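Local coordinates for protein MaoC-like dehydratase (PDB 3EXZ) that probably acts as a lyase of the MaoC-like, hot-dog-fold family, adding or removing water at the double bond of an acyl thioester substrate, at residues T84-P89 against V132-T137; M65-T70 against L98-T103; A117-Q122 against V140-R145; H19-A24 against N90-G95. All coordinates share one frame; numbering follows the deposited sequence.

Interaction 1: T84-P89 against V132-T137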
loop_
_atom_site.group_PDB
_atom_site.type_symbol
_atom_site.label_atom_id
_atom_site.label_comp_id
_atom_site.label_asym_id
_atom_site.label_seq_id
_atom_site.Cartn_x
_atom_site.Cartn_y
_atom_site.Cartn_z
ATOM N N THR A 84 3.078 3.881 7.233
ATOM C CA THR A 84 3.307 4.955 6.281
ATOM C C THR A 84 2.089 5.828 6.008
ATOM O O THR A 84 0.946 5.390 6.171
ATOM C CB THR A 84 3.781 4.376 4.891
ATOM O OG1 THR A 84 4.221 5.442 4.041
ATOM C CG2 THR A 84 2.638 3.640 4.177
ATOM N N GLU A 85 2.357 7.076 5.627
ATOM C CA GLU A 85 1.309 8.019 5.227
ATOM C C GLU A 85 1.367 7.926 3.695
ATOM O O GLU A 85 2.383 8.254 3.069
ATOM C CB GLU A 85 1.626 9.441 5.677
ATOM C CG GLU A 85 0.568 10.488 5.305
ATOM C CD GLU A 85 0.534 10.869 3.816
ATOM O OE1 GLU A 85 1.586 10.808 3.131
ATOM O OE2 GLU A 85 -0.558 11.249 3.333
ATOM N N LEU A 86 0.259 7.515 3.096
ATOM C CA LEU A 86 0.198 7.283 1.668
ATOM C C LEU A 86 -0.802 8.157 0.943
ATOM O O LEU A 86 -1.913 8.360 1.426
ATOM C CB LEU A 86 -0.153 5.797 1.463
ATOM C CG LEU A 86 0.292 5.067 0.191
ATOM C CD1 LEU A 86 1.765 5.367 -0.114
ATOM C CD2 LEU A 86 0.078 3.570 0.381
ATOM N N SER A 87 -0.398 8.701 -0.197
ATOM C CA SER A 87 -1.319 9.478 -1.005
ATOM C C SER A 87 -0.962 9.314 -2.483
ATOM O O SER A 87 0.194 9.044 -2.829
ATOM C CB SER A 87 -1.312 10.966 -0.615
ATOM O OG SER A 87 -0.039 11.546 -0.795
ATOM N N TRP A 88 -1.966 9.430 -3.350
ATOM C CA TRP A 88 -1.751 9.339 -4.791
ATOM C C TRP A 88 -2.321 10.616 -5.419
ATOM O O TRP A 88 -3.513 10.698 -5.732
ATOM C CB TRP A 88 -2.452 8.109 -5.383
ATOM C CG TRP A 88 -2.022 6.823 -4.730
ATOM C CD1 TRP A 88 -0.900 6.084 -5.007
ATOM C CD2 TRP A 88 -2.703 6.135 -3.681
ATOM N NE1 TRP A 88 -0.851 4.971 -4.200
ATOM C CE2 TRP A 88 -1.946 4.977 -3.371
ATOM C CE3 TRP A 88 -3.893 6.374 -2.972
ATOM C CZ2 TRP A 88 -2.326 4.069 -2.376
ATOM C CZ3 TRP A 88 -4.271 5.468 -1.971
ATOM C CH2 TRP A 88 -3.494 4.326 -1.695
ATOM N N PRO A 89 -1.470 11.641 -5.602
ATOM C CA PRO A 89 -1.884 12.927 -6.186
ATOM C C PRO A 89 -2.347 12.848 -7.640
ATOM O O PRO A 89 -3.364 13.443 -8.002
ATOM C CB PRO A 89 -0.640 13.803 -6.045
ATOM C CG PRO A 89 0.144 13.158 -4.924
ATOM C CD PRO A 89 -0.068 11.687 -5.152
ATOM N N VAL A 132 3.895 13.725 -9.245
ATOM C CA VAL A 132 3.915 12.721 -8.197
ATOM C C VAL A 132 2.705 11.798 -8.283
ATOM O O VAL A 132 1.567 12.246 -8.085
ATOM C CB VAL A 132 3.918 13.390 -6.798
ATOM C CG1 VAL A 132 4.029 12.338 -5.707
ATOM C CG2 VAL A 132 5.063 14.388 -6.703
ATOM N N VAL A 133 2.940 10.521 -8.602
ATOM C CA VAL A 133 1.840 9.551 -8.648
ATOM C C VAL A 133 1.669 8.855 -7.287
ATOM O O VAL A 133 0.693 8.138 -7.058
ATOM C CB VAL A 133 2.003 8.499 -9.778
ATOM C CG1 VAL A 133 2.056 9.223 -11.121
ATOM C CG2 VAL A 133 3.236 7.636 -9.563
ATOM N N GLN A 134 2.619 9.067 -6.383
ATOM C CA GLN A 134 2.502 8.521 -5.037
ATOM C C GLN A 134 3.513 9.135 -4.101
ATOM O O GLN A 134 4.659 9.377 -4.484
ATOM C CB GLN A 134 2.704 6.996 -4.985
ATOM C CG GLN A 134 2.473 6.406 -3.584
ATOM C CD GLN A 134 2.750 4.910 -3.483
ATOM O OE1 GLN A 134 3.806 4.484 -2.995
ATOM N NE2 GLN A 134 1.800 4.105 -3.955
ATOM N N ARG A 135 3.065 9.442 -2.888
ATOM C CA ARG A 135 3.976 9.908 -1.861
ATOM C C ARG A 135 3.731 8.978 -0.679
ATOM O O ARG A 135 2.590 8.758 -0.254
ATOM C CB ARG A 135 3.741 11.353 -1.437
ATOM C CG ARG A 135 4.394 11.673 -0.098
ATOM C CD ARG A 135 4.385 13.169 0.155
ATOM N NE ARG A 135 5.269 13.869 -0.771
ATOM C CZ ARG A 135 5.591 15.154 -0.665
ATOM N NH1 ARG A 135 5.105 15.881 0.336
ATOM N NH2 ARG A 135 6.400 15.713 -1.559
ATOM N N SER A 136 4.820 8.406 -0.181
ATOM C CA SER A 136 4.783 7.501 0.945
ATOM C C SER A 136 5.774 8.019 1.989
ATOM O O SER A 136 6.985 7.973 1.777
ATOM C CB SER A 136 5.162 6.089 0.478
ATOM O OG SER A 136 5.085 5.148 1.532
ATOM N N THR A 137 5.256 8.565 3.091
ATOM C CA THR A 137 6.100 9.044 4.191
ATOM C C THR A 137 6.081 7.849 5.149
ATOM O O THR A 137 5.165 7.673 5.952
ATOM C CB THR A 137 5.511 10.297 4.844
ATOM O OG1 THR A 137 5.370 11.310 3.841
ATOM C CG2 THR A 137 6.436 10.814 5.946
#

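Interaction 2: M65-T70 against L98-T103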
loop_
_atom_site.group_PDB
_atom_site.type_symbol
_atom_site.label_atom_id
_atom_site.label_comp_id
_atom_site.label_asym_id
_atom_site.label_seq_id
_atom_site.Cartn_x
_atom_site.Cartn_y
_atom_site.Cartn_z
HETATM N N MSE A 65 7.694 -0.216 -3.949
HETATM C CA MSE A 65 8.496 -1.038 -3.044
HETATM C C MSE A 65 9.600 -1.771 -3.810
HETATM O O MSE A 65 10.741 -1.815 -3.353
HETATM C CB MSE A 65 7.628 -2.045 -2.287
HETATM C CG MSE A 65 8.422 -2.821 -1.243
HETATM SE SE MSE A 65 9.258 -1.641 0.070
HETATM C CE MSE A 65 11.072 -1.576 -0.583
ATOM N N ARG A 66 9.267 -2.344 -4.968
ATOM C CA ARG A 66 10.266 -3.035 -5.790
ATOM C C ARG A 66 11.430 -2.088 -6.126
ATOM O O ARG A 66 12.589 -2.451 -5.962
ATOM C CB ARG A 66 9.635 -3.552 -7.090
ATOM C CG ARG A 66 10.658 -4.034 -8.126
ATOM C CD ARG A 66 9.967 -4.580 -9.377
ATOM N NE ARG A 66 10.891 -5.188 -10.339
ATOM C CZ ARG A 66 11.627 -4.519 -11.226
ATOM N NH1 ARG A 66 11.572 -3.192 -11.284
ATOM N NH2 ARG A 66 12.420 -5.183 -12.065
ATOM N N LEU A 67 11.127 -0.883 -6.598
ATOM C CA LEU A 67 12.172 0.087 -6.921
ATOM C C LEU A 67 12.997 0.450 -5.695
ATOM O O LEU A 67 14.215 0.630 -5.780
ATOM C CB LEU A 67 11.560 1.368 -7.484
ATOM C CG LEU A 67 10.827 1.196 -8.818
ATOM C CD1 LEU A 67 10.245 2.535 -9.276
ATOM C CD2 LEU A 67 11.800 0.632 -9.847
ATOM N N LEU A 68 12.325 0.588 -4.559
ATOM C CA LEU A 68 12.996 0.923 -3.316
ATOM C C LEU A 68 13.947 -0.204 -2.922
ATOM O O LEU A 68 15.113 0.028 -2.580
ATOM C CB LEU A 68 11.953 1.137 -2.204
ATOM C CG LEU A 68 11.755 2.545 -1.588
ATOM C CD1 LEU A 68 11.848 3.628 -2.652
ATOM C CD2 LEU A 68 10.417 2.610 -0.851
ATOM N N VAL A 69 13.451 -1.433 -2.993
ATOM C CA VAL A 69 14.243 -2.578 -2.601
ATOM C C VAL A 69 15.432 -2.822 -3.505
ATOM O O VAL A 69 16.545 -3.051 -3.020
ATOM C CB VAL A 69 13.357 -3.864 -2.532
ATOM C CG1 VAL A 69 14.224 -5.114 -2.529
ATOM C CG2 VAL A 69 12.500 -3.836 -1.274
ATOM N N THR A 70 15.215 -2.731 -4.814
ATOM C CA THR A 70 16.287 -3.009 -5.748
ATOM C C THR A 70 17.237 -1.861 -6.062
ATOM O O THR A 70 18.384 -2.101 -6.431
ATOM C CB THR A 70 15.723 -3.652 -7.056
ATOM O OG1 THR A 70 14.774 -2.774 -7.671
ATOM C CG2 THR A 70 15.040 -4.994 -6.732
ATOM N N LEU A 98 8.255 5.434 -14.310
ATOM C CA LEU A 98 8.325 5.784 -12.907
ATOM C C LEU A 98 9.705 5.544 -12.303
ATOM O O LEU A 98 10.429 4.614 -12.685
ATOM C CB LEU A 98 7.324 4.949 -12.084
ATOM C CG LEU A 98 5.869 4.876 -12.572
ATOM C CD1 LEU A 98 5.026 4.051 -11.605
ATOM C CD2 LEU A 98 5.305 6.287 -12.713
ATOM N N HIS A 99 10.068 6.421 -11.377
ATOM C CA HIS A 99 11.282 6.256 -10.603
ATOM C C HIS A 99 10.948 6.874 -9.245
ATOM O O HIS A 99 10.028 7.693 -9.133
ATOM C CB HIS A 99 12.499 6.929 -11.227
ATOM C CG HIS A 99 12.498 8.406 -11.090
ATOM N ND1 HIS A 99 11.673 9.218 -11.833
ATOM C CD2 HIS A 99 13.188 9.220 -10.260
ATOM C CE1 HIS A 99 11.854 10.472 -11.466
ATOM N NE2 HIS A 99 12.767 10.501 -10.511
ATOM N N VAL A 100 11.671 6.479 -8.207
ATOM C CA VAL A 100 11.381 7.012 -6.890
ATOM C C VAL A 100 12.497 7.870 -6.326
ATOM O O VAL A 100 13.679 7.537 -6.465
ATOM C CB VAL A 100 11.096 5.875 -5.882
ATOM C CG1 VAL A 100 10.560 6.461 -4.565
ATOM C CG2 VAL A 100 10.104 4.879 -6.483
ATOM N N GLU A 101 12.109 9.000 -5.730
ATOM C CA GLU A 101 13.056 9.905 -5.068
ATOM C C GLU A 101 12.761 9.902 -3.549
ATOM O O GLU A 101 11.720 10.389 -3.098
ATOM C CB GLU A 101 12.948 11.325 -5.637
ATOM C CG GLU A 101 13.701 11.488 -6.950
ATOM C CD GLU A 101 13.479 12.845 -7.599
ATOM O OE1 GLU A 101 13.075 13.791 -6.881
ATOM O OE2 GLU A 101 13.710 12.960 -8.828
ATOM N N THR A 102 13.685 9.362 -2.758
ATOM C CA THR A 102 13.484 9.261 -1.314
ATOM C C THR A 102 14.338 10.218 -0.485
ATOM O O THR A 102 15.526 10.390 -0.753
ATOM C CB THR A 102 13.732 7.787 -0.845
ATOM O OG1 THR A 102 12.950 6.893 -1.649
ATOM C CG2 THR A 102 13.327 7.597 0.625
ATOM N N THR A 103 13.716 10.849 0.508
ATOM C CA THR A 103 14.423 11.780 1.389
ATOM C C THR A 103 14.254 11.375 2.853
ATOM O O THR A 103 13.145 11.051 3.283
ATOM C CB THR A 103 13.881 13.238 1.262
ATOM O OG1 THR A 103 13.931 13.660 -0.106
ATOM C CG2 THR A 103 14.713 14.211 2.124
#

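Interaction 3: A117-Q122 against V140-R145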
loop_
_atom_site.group_PDB
_atom_site.type_symbol
_atom_site.label_atom_id
_atom_site.label_comp_id
_atom_site.label_asym_id
_atom_site.label_seq_id
_atom_site.Cartn_x
_atom_site.Cartn_y
_atom_site.Cartn_z
ATOM N N ALA A 117 16.988 2.503 15.108
ATOM C CA ALA A 117 16.276 3.777 15.085
ATOM C C ALA A 117 15.126 3.700 14.096
ATOM O O ALA A 117 15.117 2.838 13.216
ATOM C CB ALA A 117 17.238 4.905 14.649
ATOM N N ILE A 118 14.146 4.586 14.261
ATOM C CA ILE A 118 13.033 4.661 13.325
ATOM C C ILE A 118 13.389 5.840 12.414
ATOM O O ILE A 118 13.495 6.987 12.858
ATOM C CB ILE A 118 11.688 4.884 14.039
ATOM C CG1 ILE A 118 11.183 3.540 14.568
ATOM C CG2 ILE A 118 10.680 5.500 13.082
ATOM C CD1 ILE A 118 9.988 3.659 15.480
ATOM N N VAL A 119 13.613 5.531 11.139
ATOM C CA VAL A 119 13.978 6.528 10.145
ATOM C C VAL A 119 12.769 6.869 9.289
ATOM O O VAL A 119 12.167 5.987 8.671
ATOM C CB VAL A 119 15.121 6.009 9.215
ATOM C CG1 VAL A 119 15.557 7.105 8.240
ATOM C CG2 VAL A 119 16.308 5.537 10.056
ATOM N N THR A 120 12.411 8.148 9.272
ATOM C CA THR A 120 11.283 8.615 8.483
ATOM C C THR A 120 11.752 8.893 7.055
ATOM O O THR A 120 12.519 9.825 6.807
ATOM C CB THR A 120 10.674 9.901 9.084
ATOM O OG1 THR A 120 10.198 9.630 10.409
ATOM C CG2 THR A 120 9.510 10.380 8.238
ATOM N N CYS A 121 11.286 8.075 6.118
ATOM C CA CYS A 121 11.660 8.224 4.718
ATOM C C CYS A 121 10.478 8.648 3.878
ATOM O O CYS A 121 9.433 7.995 3.889
ATOM C CB CYS A 121 12.197 6.905 4.159
ATOM S SG CYS A 121 13.591 6.244 5.071
ATOM N N GLN A 122 10.645 9.745 3.152
ATOM C CA GLN A 122 9.586 10.231 2.285
ATOM C C GLN A 122 9.930 9.899 0.842
ATOM O O GLN A 122 10.830 10.496 0.253
ATOM C CB GLN A 122 9.404 11.741 2.440
ATOM C CG GLN A 122 8.270 12.295 1.610
ATOM C CD GLN A 122 7.915 13.719 1.973
ATOM O OE1 GLN A 122 7.135 13.966 2.899
ATOM N NE2 GLN A 122 8.501 14.670 1.258
ATOM N N VAL A 140 10.717 3.493 8.832
ATOM C CA VAL A 140 11.450 2.254 8.626
ATOM C C VAL A 140 12.334 1.979 9.839
ATOM O O VAL A 140 12.794 2.911 10.503
ATOM C CB VAL A 140 12.293 2.374 7.314
ATOM C CG1 VAL A 140 13.035 1.092 7.024
ATOM C CG2 VAL A 140 11.374 2.717 6.154
ATOM N N VAL A 141 12.537 0.700 10.142
ATOM C CA VAL A 141 13.371 0.304 11.270
ATOM C C VAL A 141 14.768 0.010 10.742
ATOM O O VAL A 141 14.971 -0.933 9.970
ATOM C CB VAL A 141 12.834 -0.964 11.975
ATOM C CG1 VAL A 141 13.566 -1.162 13.296
ATOM C CG2 VAL A 141 11.335 -0.842 12.200
ATOM N N VAL A 142 15.727 0.823 11.163
ATOM C CA VAL A 142 17.102 0.661 10.729
ATOM C C VAL A 142 18.087 0.442 11.873
ATOM O O VAL A 142 18.195 1.265 12.789
ATOM C CB VAL A 142 17.583 1.895 9.925
ATOM C CG1 VAL A 142 18.982 1.644 9.383
ATOM C CG2 VAL A 142 16.612 2.200 8.790
ATOM N N PHE A 143 18.796 -0.677 11.811
ATOM C CA PHE A 143 19.804 -1.023 12.809
ATOM C C PHE A 143 21.200 -0.561 12.352
ATOM O O PHE A 143 21.446 -0.368 11.158
ATOM C CB PHE A 143 19.860 -2.546 12.995
ATOM C CG PHE A 143 18.641 -3.127 13.644
ATOM C CD1 PHE A 143 18.649 -3.463 14.993
ATOM C CD2 PHE A 143 17.488 -3.358 12.905
ATOM C CE1 PHE A 143 17.513 -4.000 15.602
ATOM C CE2 PHE A 143 16.348 -3.893 13.505
ATOM C CZ PHE A 143 16.366 -4.223 14.852
ATOM N N ARG A 144 22.109 -0.358 13.302
ATOM C CA ARG A 144 23.468 -0.002 12.929
ATOM C C ARG A 144 24.191 -1.316 12.579
ATOM O O ARG A 144 23.726 -2.405 12.935
ATOM C CB ARG A 144 24.169 0.780 14.049
ATOM C CG ARG A 144 23.865 0.361 15.462
ATOM C CD ARG A 144 24.205 1.505 16.421
ATOM N NE ARG A 144 25.428 2.197 16.021
ATOM C CZ ARG A 144 26.103 3.056 16.783
ATOM N NH1 ARG A 144 25.677 3.355 18.005
ATOM N NH2 ARG A 144 27.213 3.615 16.318
ATOM N N ARG A 145 25.294 -1.216 11.839
ATOM C CA ARG A 145 26.042 -2.397 11.421
ATOM C C ARG A 145 26.471 -3.225 12.608
ATOM O O ARG A 145 26.999 -2.703 13.585
ATOM C CB ARG A 145 27.275 -2.019 10.591
ATOM C CG ARG A 145 28.215 -1.028 11.253
ATOM C CD ARG A 145 27.979 0.376 10.721
ATOM N NE ARG A 145 27.905 0.379 9.264
ATOM C CZ ARG A 145 28.615 1.178 8.474
ATOM N NH1 ARG A 145 29.454 2.058 9.001
ATOM N NH2 ARG A 145 28.491 1.087 7.155
#

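Interaction 4: H19-A24 against N90-G95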
loop_
_atom_site.group_PDB
_atom_site.type_symbol
_atom_site.label_atom_id
_atom_site.label_comp_id
_atom_site.label_asym_id
_atom_site.label_seq_id
_atom_site.Cartn_x
_atom_site.Cartn_y
_atom_site.Cartn_z
ATOM N N HIS A 19 11.081 2.348 -14.107
ATOM C CA HIS A 19 10.220 1.226 -14.421
ATOM C C HIS A 19 9.092 1.726 -15.318
ATOM O O HIS A 19 8.469 2.755 -15.033
ATOM C CB HIS A 19 9.658 0.598 -13.141
ATOM C CG HIS A 19 8.661 -0.489 -13.384
ATOM N ND1 HIS A 19 9.018 -1.805 -13.586
ATOM C CD2 HIS A 19 7.308 -0.452 -13.448
ATOM C CE1 HIS A 19 7.928 -2.534 -13.756
ATOM N NE2 HIS A 19 6.878 -1.734 -13.680
ATOM N N ARG A 20 8.855 1.018 -16.421
ATOM C CA ARG A 20 7.790 1.404 -17.339
ATOM C C ARG A 20 6.490 0.629 -17.066
ATOM O O ARG A 20 6.472 -0.606 -17.037
ATOM C CB ARG A 20 8.214 1.183 -18.798
ATOM C CG ARG A 20 7.442 2.056 -19.778
ATOM C CD ARG A 20 7.799 1.749 -21.224
ATOM N NE ARG A 20 7.043 2.583 -22.156
ATOM C CZ ARG A 20 7.290 3.869 -22.385
ATOM N NH1 ARG A 20 8.285 4.480 -21.750
ATOM N NH2 ARG A 20 6.535 4.549 -23.242
ATOM N N VAL A 21 5.404 1.369 -16.858
ATOM C CA VAL A 21 4.097 0.761 -16.599
ATOM C C VAL A 21 3.310 0.528 -17.893
ATOM O O VAL A 21 3.013 1.469 -18.632
ATOM C CB VAL A 21 3.228 1.643 -15.668
ATOM C CG1 VAL A 21 1.943 0.908 -15.316
ATOM C CG2 VAL A 21 3.992 1.978 -14.398
ATOM N N GLU A 22 2.970 -0.726 -18.167
ATOM C CA GLU A 22 2.217 -1.050 -19.375
ATOM C C GLU A 22 0.797 -1.515 -19.078
ATOM O O GLU A 22 0.511 -2.096 -18.023
ATOM C CB GLU A 22 2.941 -2.119 -20.185
ATOM C CG GLU A 22 4.385 -1.768 -20.501
ATOM C CD GLU A 22 4.553 -0.831 -21.691
ATOM O OE1 GLU A 22 3.957 0.270 -21.705
ATOM O OE2 GLU A 22 5.288 -1.211 -22.626
ATOM N N ALA A 23 -0.078 -1.271 -20.046
ATOM C CA ALA A 23 -1.488 -1.599 -19.938
ATOM C C ALA A 23 -1.775 -3.004 -19.439
ATOM O O ALA A 23 -2.557 -3.188 -18.508
ATOM C CB ALA A 23 -2.173 -1.366 -21.282
ATOM N N ALA A 24 -1.123 -3.994 -20.043
ATOM C CA ALA A 24 -1.336 -5.387 -19.663
ATOM C C ALA A 24 -0.922 -5.692 -18.225
ATOM O O ALA A 24 -1.533 -6.541 -17.570
ATOM C CB ALA A 24 -0.597 -6.315 -20.639
ATOM N N ASN A 90 -1.583 12.146 -8.468
ATOM C CA ASN A 90 -1.940 11.990 -9.867
ATOM C C ASN A 90 -2.017 10.508 -10.224
ATOM O O ASN A 90 -1.305 9.673 -9.659
ATOM C CB ASN A 90 -0.937 12.697 -10.790
ATOM C CG ASN A 90 -0.815 14.187 -10.497
ATOM O OD1 ASN A 90 -0.093 14.598 -9.589
ATOM N ND2 ASN A 90 -1.538 15.003 -11.260
ATOM N N PRO A 91 -2.920 10.160 -11.154
ATOM C CA PRO A 91 -3.104 8.777 -11.599
ATOM C C PRO A 91 -1.830 8.264 -12.258
ATOM O O PRO A 91 -1.040 9.055 -12.775
ATOM C CB PRO A 91 -4.222 8.885 -12.640
ATOM C CG PRO A 91 -4.975 10.113 -12.253
ATOM C CD PRO A 91 -3.897 11.062 -11.792
ATOM N N THR A 92 -1.625 6.947 -12.215
ATOM C CA THR A 92 -0.487 6.332 -12.904
ATOM C C THR A 92 -1.100 5.788 -14.194
ATOM O O THR A 92 -2.069 5.027 -14.172
ATOM C CB THR A 92 0.144 5.188 -12.123
ATOM O OG1 THR A 92 0.763 5.721 -10.948
ATOM C CG2 THR A 92 1.212 4.484 -12.981
ATOM N N ARG A 93 -0.503 6.160 -15.315
ATOM C CA ARG A 93 -0.991 5.825 -16.649
ATOM C C ARG A 93 -0.134 4.837 -17.394
ATOM O O ARG A 93 1.067 4.752 -17.139
ATOM C CB ARG A 93 -1.043 7.085 -17.492
ATOM C CG ARG A 93 -1.800 8.275 -16.907
ATOM C CD ARG A 93 -3.278 7.962 -16.802
ATOM N NE ARG A 93 -4.064 9.120 -16.378
ATOM C CZ ARG A 93 -5.386 9.112 -16.233
ATOM N NH1 ARG A 93 -6.072 8.003 -16.472
ATOM N NH2 ARG A 93 -6.024 10.216 -15.869
ATOM N N PRO A 94 -0.729 4.098 -18.358
ATOM C CA PRO A 94 0.001 3.122 -19.178
ATOM C C PRO A 94 1.015 3.972 -19.955
ATOM O O PRO A 94 0.683 5.081 -20.410
ATOM C CB PRO A 94 -1.070 2.558 -20.111
ATOM C CG PRO A 94 -2.353 2.786 -19.396
ATOM C CD PRO A 94 -2.174 4.090 -18.659
ATOM N N GLY A 95 2.233 3.461 -20.122
ATOM C CA GLY A 95 3.285 4.172 -20.836
ATOM C C GLY A 95 4.142 5.044 -19.930
ATOM O O GLY A 95 5.169 5.573 -20.362
#

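Interaction 1: T84-P89 against V132-T137
Trp-88 and Gln-134 lie side by side at the end of an antiparallel strand pair, their side chains pointing the same way and the indole and amide planes turned 68° apart. Gln-134 CG sits 3.7 Å from Trp-88 NE1, while the carbonyl oxygen of Val-133 meets the indole in its plane, at the edge, 3.3 Å from Trp-88 CD1. With CG anti to the backbone N (chi1 -176°) and the chain extended beyond it, Gln-134 also brings its CD to 3.5 Å from Leu-86 CD1. That methyl fills the space between the Gln-134 amide carbon and the small side chain of Ser-136. Beyond it, the hydroxyls Thr-84 OG1 and Ser-136 OG share a hydrogen bond of 2.7 Å. An alanine in place of Gln-134 takes away CG and the amide and would probably leave Leu-86 CD1 and the NE1 edge of the indole without their packing partner. On the other face Glu-85, Ser-87, Arg-135 and Thr-137 are polar, and Arg-135 reaches out to a salt bridge with Asp-124. Pairs of backbone bonds join Glu-85 to Thr-137 and Ser-87 to Arg-135. Strand 81-87 also pairs with a strand of the second subunit, continuing the sheet across the interface. The chemistry is thus two-sided: a hydroxyl pair and an amide set among leucine methyl and indole, against a more exposed polar and charged face.

Interaction 2: M65-T70 against L98-T103
The hot-dog fold wraps a curved antiparallel sheet round a long helix, and here Leu-67 and Leu-68 of that helix, 57-72, rest on Val-100 and Thr-102 of strand 97-109. The two short segments cross at -62°, their axes 8.4 Å apart. Val-100 stands between the leucines and uses one methyl for each: CG2 lies 3.6 Å from Leu-67 CD1, and CG1 lies 3.7 Å from Leu-68 CD1. Its CG1 is anti to the backbone N (chi1 -170°), which leaves CG2 beside that nitrogen and spreads the fork across both partners. Leu-68 crosses Val-100 and Thr-102 at about a right angle, its CD1 reaching to 3.6 Å from Thr-102 OG1. That hydroxyl is not left without a polar mate, since it hydrogen-bonds to Ser-123 on the next strand. His-99 and Glu-101 start away from the helix; His-99 NE2 donates a nearly straight bond of 3.1 Å to Glu-101 OE2, which lies in the imidazole plane but is met from above the carboxylate plane. No hydrogen bond joins 65-70 to 98-103. The contact therefore depends on the fit of branched aliphatic groups in a buried setting, with the one hydroxyl at its margin satisfied within the sheet.

Interaction 3: A117-Q122 against V140-R145
Four backbone hydrogen bonds tie Ala-117 and Val-119 to Val-142 and Val-140 in the hairpin of strands 116-126 and 132-143. Val-119 N donates to Val-140 O at 2.8 Å, and Val-140 N returns the bond to Val-119 O at 2.9 Å. The second pair links Ala-117 N to Val-142 O and Val-142 N to Ala-117 O, each 2.9 Å long; in the latter the donor lies almost in line with the carbonyl, at a C=O...N angle of 168°. Between these two hydrogen-bonded pairs Ile-118 and Val-141 form a non-hydrogen-bonded pair, where Ile-118 CA comes within 3.3 Å of Val-140 O in a CA-H...O contact.

Packing follows from this register. On the buried face Val-119 meets Val-142 diagonally rather than its own mate, CG2 to CG2 at 3.6 Å. In both residues CG2 is anti to the carbonyl carbon, the setting that turns these methyls to one another. Cys-121 SG touches Val-140 CG2 more loosely, at 4.3 Å. Ala-117 is small, and its methyl touches Leu-5 and Ile-107 of strand 97-109. Val-119 and Cys-121 also lean on Val-104 and Thr-102 of that strand. Ile-118 and Val-141 turn to the opposite, more exposed face.

The segments run at 130° to each other, well short of straight antiparallel, and beyond Phe-143 the strand ends; Arg-144 and Arg-145 form salt bridges with Glu-6 and Asp-7. Directional bonding thus comes from the backbone, while beta-branched valines, at ease in extended chain, supply an apolar face that asks for no polar partner.

Interaction 4: H19-A24 against N90-G95
Val-21 and Gly-95 are joined by the one hydrogen bond of this contact: Gly-95 N donates to Val-21 O at 2.6 Å. The donor faces the oxygen almost head-on, with a C=O...N angle of 176°. Gly-95 has a positive phi of 91°, where a side chain would press on the carbonyl oxygen of Pro-94.

Among the charged groups, Arg-20 lays one face of its guanidinium over Gly-95 O, which lies toward the rim, 3.3 Å from Arg-20 NH2, at an angle too poor for a hydrogen bond. The extended arginine instead forms a salt bridge through NH1 with Glu-97, and a long one from its NE to Glu-22 OE1, at 3.9 Å. Gly-95 O accepts from Gln-128.

Apolar contacts are small. Val-21 CG2 meets Thr-92 CG2 at 4.0 Å, the two side chains crossing at about a right angle, and Ala-23 CB lies 4.2 Å from Pro-94 CB. Thr-92 OG1 bonds to Thr-60 of helix 57-72.

The contact thus fastens the turn from strand 13-20 into helix 23-33, with Glu-22 at the N-cap position, to the loop leading into strand 97-109; Val-21 packs on Ile-26 of helix 23-33, Ile-63 of helix 57-72 and Leu-98 of strand 97-109.

Interactions 1 and 3 share strand 132-143 and are backbone-bonded strand pairings, one at the subunit interface with polar side chains, the other farther along the hairpin with mostly valine packing on its buried face. Interaction 2 is the fully buried one: it sets helix 57-72 against the sheet chiefly by aliphatic contact, without a hydrogen bond between the segments. Interaction 4, partly exposed, joins loop and turn segments with one backbone bond, surface charges and slight packing. Leu-98 of interaction 2 touches both Val-133 of interaction 1 and Val-21 of interaction 4. Interactions 3 and 4 lie on opposite sides of the chain's centre, their own centres about 30 Å apart.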